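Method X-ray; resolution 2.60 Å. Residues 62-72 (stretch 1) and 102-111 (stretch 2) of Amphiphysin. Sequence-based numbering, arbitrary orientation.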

ATOM      1  N   ASN A  62      -4.142 -10.366   1.407  1.00 47.66           N
ATOM      2  CA  ASN A  62      -3.271  -9.457   2.126  1.00 48.31           C
ATOM      3  C   ASN A  62      -2.867  -8.300   1.197  1.00 47.99           C
ATOM      4  O   ASN A  62      -2.867  -7.160   1.608  1.00 47.45           O
ATOM      5  CB  ASN A  62      -2.056 -10.209   2.682  1.00 48.68           C
ATOM      6  CG  ASN A  62      -1.124  -9.304   3.458  1.00 50.67           C
ATOM      7  OD1 ASN A  62      -1.535  -8.676   4.436  1.00 54.78           O
ATOM      8  ND2 ASN A  62       0.124  -9.208   3.016  1.00 51.08           N
ATOM      9  N   TYR A  63      -2.592  -8.617  -0.072  1.00 47.85           N
ATOM     10  CA  TYR A  63      -2.222  -7.628  -1.079  1.00 47.23           C
ATOM     11  C   TYR A  63      -3.343  -6.643  -1.317  1.00 47.47           C
ATOM     12  O   TYR A  63      -3.111  -5.452  -1.394  1.00 47.89           O
ATOM     13  CB  TYR A  63      -1.896  -8.322  -2.377  1.00 46.65           C
ATOM     14  CG  TYR A  63      -1.428  -7.427  -3.491  1.00 45.42           C
ATOM     15  CD1 TYR A  63      -0.242  -6.718  -3.381  1.00 44.72           C
ATOM     16  CD2 TYR A  63      -2.150  -7.320  -4.681  1.00 44.89           C
ATOM     17  CE1 TYR A  63       0.225  -5.908  -4.419  1.00 43.33           C
ATOM     18  CE2 TYR A  63      -1.695  -6.505  -5.733  1.00 44.57           C
ATOM     19  CZ  TYR A  63      -0.493  -5.815  -5.586  1.00 42.97           C
ATOM     20  OH  TYR A  63      -0.022  -5.028  -6.585  1.00 41.01           O
ATOM     21  N   ILE A  64      -4.564  -7.135  -1.402  1.00 47.53           N
ATOM     22  CA  ILE A  64      -5.690  -6.266  -1.697  1.00 48.09           C
ATOM     23  C   ILE A  64      -5.881  -5.200  -0.613  1.00 47.61           C
ATOM     24  O   ILE A  64      -5.986  -4.021  -0.918  1.00 47.36           O
ATOM     25  CB  ILE A  64      -6.984  -7.059  -1.809  1.00 48.44           C
ATOM     26  CG1 ILE A  64      -6.886  -8.113  -2.909  1.00 50.06           C
ATOM     27  CG2 ILE A  64      -8.165  -6.086  -1.992  1.00 48.81           C
ATOM     28  CD1 ILE A  64      -7.774  -7.862  -4.079  1.00 52.25           C
ATOM     29  N   ARG A  65      -5.977  -5.598   0.648  1.00 46.75           N
ATOM     30  CA  ARG A  65      -6.150  -4.575   1.670  1.00 46.66           C
ATOM     31  C   ARG A  65      -4.901  -3.691   1.788  1.00 44.88           C
ATOM     32  O   ARG A  65      -5.004  -2.528   2.140  1.00 45.75           O
ATOM     33  CB  ARG A  65      -6.611  -5.154   3.026  1.00 47.25           C
ATOM     34  CG  ARG A  65      -5.640  -6.026   3.727  1.00 49.04           C
ATOM     35  CD  ARG A  65      -5.633  -5.887   5.265  1.00 52.02           C
ATOM     36  NE  ARG A  65      -4.314  -6.317   5.738  1.00 54.15           N
ATOM     37  CZ  ARG A  65      -3.360  -5.527   6.193  1.00 55.27           C
ATOM     38  NH1 ARG A  65      -3.553  -4.210   6.344  1.00 56.62           N
ATOM     39  NH2 ARG A  65      -2.199  -6.070   6.524  1.00 55.57           N
ATOM     40  N   CYS A  66      -3.725  -4.205   1.459  1.00 42.53           N
ATOM     41  CA  CYS A  66      -2.565  -3.339   1.481  1.00 40.23           C
ATOM     42  C   CYS A  66      -2.645  -2.292   0.374  1.00 42.33           C
ATOM     43  O   CYS A  66      -2.238  -1.153   0.572  1.00 42.71           O
ATOM     44  CB  CYS A  66      -1.268  -4.137   1.459  1.00 39.60           C
ATOM     45  SG  CYS A  66      -0.937  -4.822   3.105  1.00 23.37           S
ATOM     46  N   VAL A  67      -3.216  -2.689  -0.758  1.00 43.28           N
ATOM     47  CA  VAL A  67      -3.481  -1.818  -1.898  1.00 44.20           C
ATOM     48  C   VAL A  67      -4.551  -0.771  -1.554  1.00 45.38           C
ATOM     49  O   VAL A  67      -4.357   0.424  -1.780  1.00 45.84           O
ATOM     50  CB  VAL A  67      -4.001  -2.649  -3.132  1.00 44.11           C
ATOM     51  CG1 VAL A  67      -4.482  -1.728  -4.216  1.00 43.75           C
ATOM     52  CG2 VAL A  67      -2.933  -3.647  -3.664  1.00 43.79           C
ATOM     53  N   ARG A  68      -5.693  -1.249  -1.063  1.00 46.40           N
ATOM     54  CA  ARG A  68      -6.801  -0.422  -0.622  1.00 47.30           C
ATOM     55  C   ARG A  68      -6.277   0.683   0.284  1.00 47.04           C
ATOM     56  O   ARG A  68      -6.529   1.859   0.041  1.00 46.88           O
ATOM     57  CB  ARG A  68      -7.861  -1.267   0.118  1.00 47.75           C
ATOM     58  CG  ARG A  68      -9.140  -1.513  -0.687  1.00 50.93           C
ATOM     59  CD  ARG A  68      -9.876  -2.844  -0.403  1.00 54.23           C
ATOM     60  NE  ARG A  68     -10.364  -3.443  -1.655  1.00 58.63           N
ATOM     61  CZ  ARG A  68     -11.335  -4.372  -1.765  1.00 61.01           C
ATOM     62  NH1 ARG A  68     -11.967  -4.838  -0.688  1.00 61.98           N
ATOM     63  NH2 ARG A  68     -11.687  -4.824  -2.974  1.00 60.24           N
ATOM     64  N   ALA A  69      -5.528   0.309   1.313  1.00 46.96           N
ATOM     65  CA  ALA A  69      -4.955   1.294   2.234  1.00 47.05           C
ATOM     66  C   ALA A  69      -4.006   2.278   1.528  1.00 46.92           C
ATOM     67  O   ALA A  69      -3.922   3.449   1.921  1.00 47.46           O
ATOM     68  CB  ALA A  69      -4.230   0.597   3.365  1.00 46.88           C
ATOM     69  N   ALA A  70      -3.300   1.804   0.501  1.00 46.14           N
ATOM     70  CA  ALA A  70      -2.395   2.656  -0.272  1.00 46.19           C
ATOM     71  C   ALA A  70      -3.163   3.700  -1.110  1.00 45.90           C
ATOM     72  O   ALA A  70      -2.757   4.860  -1.203  1.00 45.05           O
ATOM     73  CB  ALA A  70      -1.488   1.795  -1.173  1.00 45.99           C
ATOM     74  N   GLN A  71      -4.262   3.245  -1.723  1.00 45.45           N
ATOM     75  CA  GLN A  71      -5.214   4.087  -2.429  1.00 45.00           C
ATOM     76  C   GLN A  71      -5.678   5.235  -1.526  1.00 45.23           C
ATOM     77  O   GLN A  71      -5.609   6.421  -1.900  1.00 44.75           O
ATOM     78  CB  GLN A  71      -6.407   3.226  -2.849  1.00 44.89           C
ATOM     79  CG  GLN A  71      -7.613   3.994  -3.418  1.00 45.07           C
ATOM     80  CD  GLN A  71      -8.800   3.101  -3.736  1.00 42.58           C
ATOM     81  OE1 GLN A  71      -8.935   2.020  -3.171  1.00 41.25           O
ATOM     82  NE2 GLN A  71      -9.667   3.564  -4.627  1.00 41.13           N
ATOM     83  N   ALA A  72      -6.139   4.857  -0.337  1.00 45.17           N
ATOM     84  CA  ALA A  72      -6.588   5.798   0.677  1.00 45.56           C
ATOM     85  C   ALA A  72      -5.517   6.803   1.023  1.00 46.14           C
ATOM     86  O   ALA A  72      -5.826   7.964   1.160  1.00 46.63           O
ATOM     87  CB  ALA A  72      -7.021   5.076   1.937  1.00 45.26           C
ATOM     88  N   SER A 102      -6.060  10.189 -11.189  1.00 52.36           N
ATOM     89  CA  SER A 102      -5.381   9.199 -10.361  1.00 52.16           C
ATOM     90  C   SER A 102      -6.320   8.464  -9.412  1.00 51.80           C
ATOM     91  O   SER A 102      -6.210   7.254  -9.238  1.00 51.86           O
ATOM     92  CB  SER A 102      -4.282   9.879  -9.550  1.00 52.05           C
ATOM     93  OG  SER A 102      -3.539   8.923  -8.823  1.00 53.31           O
ATOM     94  N   GLU A 103      -7.239   9.192  -8.788  1.00 51.40           N
ATOM     95  CA  GLU A 103      -8.201   8.575  -7.880  1.00 51.18           C
ATOM     96  C   GLU A 103      -8.949   7.449  -8.569  1.00 50.36           C
ATOM     97  O   GLU A 103      -9.250   6.436  -7.951  1.00 50.69           O
ATOM     98  CB  GLU A 103      -9.207   9.605  -7.341  1.00 51.57           C
ATOM     99  CG  GLU A 103      -8.682  10.456  -6.186  1.00 52.92           C
ATOM    100  CD  GLU A 103      -9.759  11.335  -5.550  1.00 55.76           C
ATOM    101  OE1 GLU A 103     -10.869  10.834  -5.264  1.00 58.26           O
ATOM    102  OE2 GLU A 103      -9.502  12.538  -5.331  1.00 58.09           O
ATOM    103  N   SER A 104      -9.250   7.646  -9.849  1.00 49.59           N
ATOM    104  CA  SER A 104     -10.022   6.702 -10.642  1.00 48.52           C
ATOM    105  C   SER A 104      -9.232   5.498 -11.080  1.00 47.82           C
ATOM    106  O   SER A 104      -9.763   4.410 -11.091  1.00 47.00           O
ATOM    107  CB  SER A 104     -10.567   7.400 -11.874  1.00 48.65           C
ATOM    108  OG  SER A 104     -11.529   8.355 -11.474  1.00 49.58           O
ATOM    109  N   LEU A 105      -7.969   5.686 -11.462  1.00 47.58           N
ATOM    110  CA  LEU A 105      -7.119   4.549 -11.816  1.00 47.17           C
ATOM    111  C   LEU A 105      -6.955   3.650 -10.600  1.00 47.16           C
ATOM    112  O   LEU A 105      -7.030   2.428 -10.711  1.00 46.18           O
ATOM    113  CB  LEU A 105      -5.747   4.990 -12.272  1.00 46.72           C
ATOM    114  CG  LEU A 105      -5.701   5.775 -13.569  1.00 47.52           C
ATOM    115  CD1 LEU A 105      -4.307   6.338 -13.771  1.00 46.45           C
ATOM    116  CD2 LEU A 105      -6.079   4.910 -14.743  1.00 49.10           C
ATOM    117  N   TRP A 106      -6.719   4.266  -9.448  1.00 46.98           N
ATOM    118  CA  TRP A 106      -6.567   3.509  -8.226  1.00 47.56           C
ATOM    119  C   TRP A 106      -7.849   2.731  -7.953  1.00 48.39           C
ATOM    120  O   TRP A 106      -7.803   1.627  -7.417  1.00 48.88           O
ATOM    121  CB  TRP A 106      -6.263   4.420  -7.033  1.00 47.46           C
ATOM    122  CG  TRP A 106      -4.780   4.695  -6.747  1.00 47.02           C
ATOM    123  CD1 TRP A 106      -4.057   5.805  -7.121  1.00 45.66           C
ATOM    124  CD2 TRP A 106      -3.872   3.863  -6.011  1.00 44.84           C
ATOM    125  NE1 TRP A 106      -2.770   5.708  -6.655  1.00 45.52           N
ATOM    126  CE2 TRP A 106      -2.623   4.530  -5.973  1.00 44.70           C
ATOM    127  CE3 TRP A 106      -3.986   2.621  -5.367  1.00 43.21           C
ATOM    128  CZ2 TRP A 106      -1.499   4.001  -5.314  1.00 44.26           C
ATOM    129  CZ3 TRP A 106      -2.862   2.093  -4.711  1.00 43.82           C
ATOM    130  CH2 TRP A 106      -1.639   2.785  -4.690  1.00 43.45           C
ATOM    131  N   ALA A 107      -8.995   3.286  -8.327  1.00 49.00           N
ATOM    132  CA  ALA A 107     -10.251   2.579  -8.115  1.00 49.78           C
ATOM    133  C   ALA A 107     -10.549   1.448  -9.129  1.00 50.34           C
ATOM    134  O   ALA A 107     -11.152   0.455  -8.728  1.00 50.45           O
ATOM    135  CB  ALA A 107     -11.388   3.548  -8.049  1.00 49.97           C
ATOM    136  N   ASP A 108     -10.162   1.585 -10.412  1.00 50.69           N
ATOM    137  CA  ASP A 108     -10.267   0.463 -11.359  1.00 51.03           C
ATOM    138  C   ASP A 108      -9.414  -0.661 -10.767  1.00 50.54           C
ATOM    139  O   ASP A 108      -9.917  -1.756 -10.518  1.00 50.72           O
ATOM    140  CB  ASP A 108      -9.756   0.747 -12.797  1.00 51.32           C
ATOM    141  CG  ASP A 108     -10.250   2.063 -13.374  1.00 54.12           C
ATOM    142  OD1 ASP A 108     -11.298   2.549 -12.903  1.00 56.04           O
ATOM    143  OD2 ASP A 108      -9.651   2.688 -14.310  1.00 57.14           O
ATOM    144  N   PHE A 109      -8.132  -0.350 -10.547  1.00 49.72           N
ATOM    145  CA  PHE A 109      -7.132  -1.261 -10.007  1.00 49.06           C
ATOM    146  C   PHE A 109      -7.719  -2.063  -8.855  1.00 49.15           C
ATOM    147  O   PHE A 109      -7.770  -3.277  -8.924  1.00 49.11           O
ATOM    148  CB  PHE A 109      -5.881  -0.471  -9.583  1.00 48.67           C
ATOM    149  CG  PHE A 109      -4.728  -1.327  -9.105  1.00 47.68           C
ATOM    150  CD1 PHE A 109      -4.236  -2.370  -9.880  1.00 47.29           C
ATOM    151  CD2 PHE A 109      -4.124  -1.076  -7.870  1.00 44.95           C
ATOM    152  CE1 PHE A 109      -3.163  -3.162  -9.424  1.00 46.44           C
ATOM    153  CE2 PHE A 109      -3.064  -1.844  -7.415  1.00 44.14           C
ATOM    154  CZ  PHE A 109      -2.584  -2.888  -8.180  1.00 45.55           C
ATOM    155  N   ALA A 110      -8.228  -1.392  -7.835  1.00 49.41           N
ATOM    156  CA  ALA A 110      -8.735  -2.091  -6.643  1.00 49.95           C
ATOM    157  C   ALA A 110     -10.038  -2.873  -6.896  1.00 50.51           C
ATOM    158  O   ALA A 110     -10.318  -3.840  -6.192  1.00 50.50           O
ATOM    159  CB  ALA A 110      -8.922  -1.109  -5.476  1.00 49.48           C
ATOM    160  N   HIS A 111     -10.830  -2.436  -7.879  1.00 51.40           N
ATOM    161  CA  HIS A 111     -12.077  -3.111  -8.275  1.00 52.15           C
ATOM    162  C   HIS A 111     -11.680  -4.389  -8.995  1.00 51.31           C
ATOM    163  O   HIS A 111     -12.104  -5.493  -8.623  1.00 51.25           O
ATOM    164  CB  HIS A 111     -12.961  -2.176  -9.151  1.00 52.93           C
ATOM    165  CG  HIS A 111     -14.072  -2.858  -9.916  1.00 56.08           C
ATOM    166  ND1 HIS A 111     -15.281  -3.216  -9.346  1.00 60.02           N
ATOM    167  CD2 HIS A 111     -14.171  -3.188 -11.228  1.00 58.35           C
ATOM    168  CE1 HIS A 111     -16.061  -3.759 -10.269  1.00 60.78           C
ATOM    169  NE2 HIS A 111     -15.410  -3.758 -11.418  1.00 60.88           N
TER

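Two helical segments of Amphiphysin, each part of a longer helix, lie side by side and run nearly antiparallel: their N-to-C directions differ by 167°, and their axes approach to 10.2 Å. Each backbone spends its hydrogen bonds on its own helix, as in Q71 N to V67 O at 2.8 Å, and no hydrogen bond crosses between the two. The contact, burying 434 Å² over both sides, rests on shape and apolar chemistry.

Along stretch 2, the first four residues contribute little. S102, S104 and L105 make no contact, and E103 offers little more than its carbonyl, with O lying 4.4 Å from Q71 NE2.

W106 is the first main anchor, its CA 6.0 Å from the CA of Q71. Its CA-to-CB bond points toward stretch 1, and chi1 of -90° (m) sets the indole against the turn from V67 to Q71. One ring face receives the backbone of A70 and Q71: Q71 CA sits 3.9 Å from the centroid of the W106 six-membered ring, 26° off its normal, a CH-pi contact in which a polarised C-H meets the electron-rich face. Q71 N stands 3.5 Å from W106 CZ3 over the same face. The small A70 brings its methyl to the ring, CB lying 3.7 Å from W106 CH2, while V67 CG1 reaches W106 CZ3 at 4.2 Å.

A107, one residue on, borders the amide of Q71, with Q71 NE2 3.8 Å from A107 CB. Here the extended glutamine, t at both chi1 and chi2, reaches across stretch 2 and covers it by van der Waals contact. D108 points away and takes no part.

F109 returns to the interface, its CA-to-CB bond directed toward stretch 1. V67 CG1 packs 3.5 Å from F109 CE2, so this one valine methyl touches both W106 and F109. Farther along, Y63 starts sideways but its end comes nearer, bringing OH to 3.7 Å from F109 CZ, at the edge of the phenyl ring; that hydroxyl is hydrogen-bonded elsewhere in the structure.

A110 also presents its methyl to stretch 1, its CA lying 6.5 Å from the CA of R68. Q71 OE1 lies 3.9 Å from A110 CB. R68 begins pointing away, yet its end comes nearer, placing NH2 3.6 Å from A110 O, near the guanidinium plane. H111 then turns away.

The rule is legible: the W106 and F109 rings pack on one side of the line joining the axes, while Q71 and R68 extend on the other.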